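Local coordinates for triosephosphate isomerase (Trichomonas vaginalis, PDB 4O4V), which probably interconverts D-glyceraldehyde 3-phosphate and dihydroxyacetone phosphate in glycolysis and gluconeogenesis, working as a homodimeric TIM barrel, at residues P80-S84 with F85-W89. Residues are numbered along the deposited sequence; the frame is centred on the assembly and turned at random.
Sequences PMIKS and FGIEW
Ile82 and Ile87 press together where the chain folds back at the end of helix 79-83, their CG2 methyls only 3.4 Å apart, closer than two methyl groups normally approach. In both isoleucines chi1 (-66° and -63°) sets CG2 opposite the backbone N, and from there the two methyls meet. Beside this pair, Ile82 O accepts Phe85 N at 3.1 Å and, more weakly, Ile87 N at 3.5 Å. Lys83 O takes Gly86 N at 2.8 Å across a type I turn. The weak Ile87 N to Ile82 O bond and the Gly86 N to Lys83 O bond, with Gly86 at positive phi (90°), make a Schellman motif that ends the helix. Met81 O is held by Ser84 OG at 2.8 Å and also meets the ring edge of Phe85 at CD2, 3.3 Å away. The looser side is that of Lys83 and exposed Gly86: the lysine chain bends at its last two torsions, and a water joins its NZ to Ile87 O through two weak bonds. Ile82 and Ile87 both pack on barrel strand 59-62, and Ile87 and Phe85 also touch helix 47-53; Ser84 OG hydrogen-bonds Val17 N of the second subunit, which puts this turn at the dimer interface, with the loop continuing into strand 89-92.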
ATOM      1  N   PRO A  80       5.404  12.500   1.958  1.00  9.06           N
ATOM      2  CA  PRO A  80       6.068  13.041   3.161  1.00  9.56           C
ATOM      3  C   PRO A  80       6.488  11.955   4.157  1.00  8.88           C
ATOM      4  O   PRO A  80       7.485  12.109   4.849  1.00  9.46           O
ATOM      5  CB  PRO A  80       5.007  13.970   3.764  1.00 12.00           C
ATOM      6  CG  PRO A  80       4.075  14.312   2.593  1.00 16.09           C
ATOM      7  CD  PRO A  80       4.100  13.147   1.701  1.00  9.98           C
ATOM      8  N   MET A  81       5.716  10.874   4.258  1.00  8.26           N
ATOM      9  CA  MET A  81       6.045   9.822   5.221  1.00  7.91           C
ATOM     10  C   MET A  81       7.375   9.184   4.836  1.00  8.19           C
ATOM     11  O   MET A  81       8.245   8.955   5.677  1.00  8.88           O
ATOM     12  CB  MET A  81       4.965   8.759   5.248  1.00  8.09           C
ATOM     13  CG  MET A  81       3.579   9.218   5.641  1.00  7.69           C
ATOM     14  SD  MET A  81       2.415   7.853   5.442  1.00  7.77           S
ATOM     15  CE  MET A  81       0.858   8.717   5.723  1.00  8.80           C
ATOM     16  N   ILE A  82       7.518   8.862   3.562  1.00  7.86           N
ATOM     17  CA  ILE A  82       8.725   8.252   3.026  1.00  8.47           C
ATOM     18  C   ILE A  82       9.903   9.207   3.176  1.00  8.80           C
ATOM     19  O   ILE A  82      10.981   8.813   3.634  1.00  8.71           O
ATOM     20  CB  ILE A  82       8.472   7.845   1.567  1.00  9.24           C
ATOM     21  CG1 ILE A  82       7.420   6.720   1.495  1.00  9.48           C
ATOM     22  CG2 ILE A  82       9.757   7.438   0.863  1.00 11.60           C
ATOM     23  CD1 ILE A  82       6.740   6.659   0.140  1.00 12.43           C
ATOM     24  N   LYS A  83       9.708  10.462   2.817  1.00  8.51           N
ATOM     25  CA  LYS A  83      10.772  11.451   2.922  1.00  9.19           C
ATOM     26  C   LYS A  83      11.206  11.644   4.366  1.00  9.10           C
ATOM     27  O   LYS A  83      12.369  12.002   4.613  1.00 10.88           O
ATOM     28  CB  LYS A  83      10.338  12.781   2.332  1.00 10.86           C
ATOM     29  CG  LYS A  83      10.172  12.779   0.834  1.00 12.38           C
ATOM     30  CD  LYS A  83       9.916  14.180   0.339  1.00 20.28           C
ATOM     31  CE  LYS A  83      11.204  15.034   0.377  1.00 27.33           C
ATOM     32  NZ  LYS A  83      12.290  14.550  -0.515  1.00 36.68           N
ATOM     33  N   SER A  84      10.331  11.416   5.336  1.00  8.77           N
ATOM     34  CA  SER A  84      10.690  11.657   6.726  1.00  9.95           C
ATOM     35  C   SER A  84      11.716  10.654   7.231  1.00 10.52           C
ATOM     36  O   SER A  84      12.354  10.899   8.265  1.00 12.69           O
ATOM     37  CB  SER A  84       9.438  11.682   7.623  1.00 10.17           C
ATOM     38  OG  SER A  84       8.929  10.386   7.959  1.00 10.52           O
ATOM     39  N   PHE A  85      11.914   9.546   6.529  1.00  9.82           N
ATOM     40  CA  PHE A  85      12.995   8.607   6.812  1.00 10.68           C
ATOM     41  C   PHE A  85      14.258   8.922   6.018  1.00 12.06           C
ATOM     42  O   PHE A  85      15.264   8.253   6.210  1.00 14.37           O
ATOM     43  CB  PHE A  85      12.554   7.164   6.527  1.00 11.21           C
ATOM     44  CG  PHE A  85      11.547   6.648   7.502  1.00  9.99           C
ATOM     45  CD1 PHE A  85      11.943   6.016   8.660  1.00 11.58           C
ATOM     46  CD2 PHE A  85      10.194   6.836   7.293  1.00 11.38           C
ATOM     47  CE1 PHE A  85      10.997   5.550   9.576  1.00 11.71           C
ATOM     48  CE2 PHE A  85       9.261   6.374   8.187  1.00 10.82           C
ATOM     49  CZ  PHE A  85       9.654   5.737   9.328  1.00 11.44           C
ATOM     50  N   GLY A  86      14.228   9.930   5.148  1.00 10.71           N
ATOM     51  CA  GLY A  86      15.374  10.240   4.299  1.00 12.22           C
ATOM     52  C   GLY A  86      15.386   9.523   2.970  1.00 10.33           C
ATOM     53  O   GLY A  86      16.400   9.559   2.251  1.00 12.59           O
ATOM     54  N   ILE A  87      14.278   8.905   2.595  1.00  9.94           N
ATOM     55  CA  ILE A  87      14.157   8.138   1.342  1.00  9.39           C
ATOM     56  C   ILE A  87      13.730   9.064   0.229  1.00 10.67           C
ATOM     57  O   ILE A  87      12.808   9.849   0.405  1.00 13.43           O
ATOM     58  CB  ILE A  87      13.152   6.997   1.533  1.00  9.30           C
ATOM     59  CG1 ILE A  87      13.670   6.026   2.600  1.00  9.90           C
ATOM     60  CG2 ILE A  87      12.881   6.299   0.208  1.00  9.98           C
ATOM     61  CD1 ILE A  87      12.635   5.078   3.119  1.00 11.33           C
ATOM     62  N   GLU A  88      14.404   8.976  -0.914  1.00  9.84           N
ATOM     63  CA  GLU A  88      14.280   9.941  -1.989  1.00 11.69           C
ATOM     64  C   GLU A  88      13.661   9.432  -3.284  1.00 10.93           C
ATOM     65  O   GLU A  88      13.488  10.234  -4.206  1.00 12.05           O
ATOM     66  CB  GLU A  88      15.707  10.500  -2.351  1.00 20.97           C
ATOM     67  CG  GLU A  88      16.725  10.721  -1.170  1.00 20.64           C
ATOM     68  CD  GLU A  88      18.199  10.897  -1.629  1.00 29.64           C
ATOM     69  OE1 GLU A  88      18.445  11.088  -2.851  1.00 26.44           O
ATOM     70  OE2 GLU A  88      19.103  10.832  -0.746  1.00 31.81           O
ATOM     71  N   TRP A  89      13.435   8.128  -3.410  1.00  8.51           N
ATOM     72  CA  TRP A  89      13.022   7.489  -4.657  1.00  7.77           C
ATOM     73  C   TRP A  89      11.704   6.769  -4.469  1.00  7.45           C
ATOM     74  O   TRP A  89      11.401   6.235  -3.411  1.00  7.32           O
ATOM     75  CB  TRP A  89      14.047   6.443  -5.077  1.00  8.13           C
ATOM     76  CG  TRP A  89      15.284   6.969  -5.746  1.00  8.71           C
ATOM     77  CD1 TRP A  89      16.479   7.236  -5.143  1.00  9.03           C
ATOM     78  CD2 TRP A  89      15.453   7.285  -7.130  1.00  7.96           C
ATOM     79  NE1 TRP A  89      17.378   7.682  -6.072  1.00  9.69           N
ATOM     80  CE2 TRP A  89      16.767   7.741  -7.293  1.00  8.34           C
ATOM     81  CE3 TRP A  89      14.611   7.236  -8.246  1.00  8.81           C
ATOM     82  CZ2 TRP A  89      17.267   8.154  -8.520  1.00  9.27           C
ATOM     83  CZ3 TRP A  89      15.097   7.649  -9.472  1.00  9.93           C
ATOM     84  CH2 TRP A  89      16.419   8.087  -9.603  1.00  9.21           C
TER
HETATM   85  O   HOH W   1      14.206  12.370   1.110  1.00 27.34           O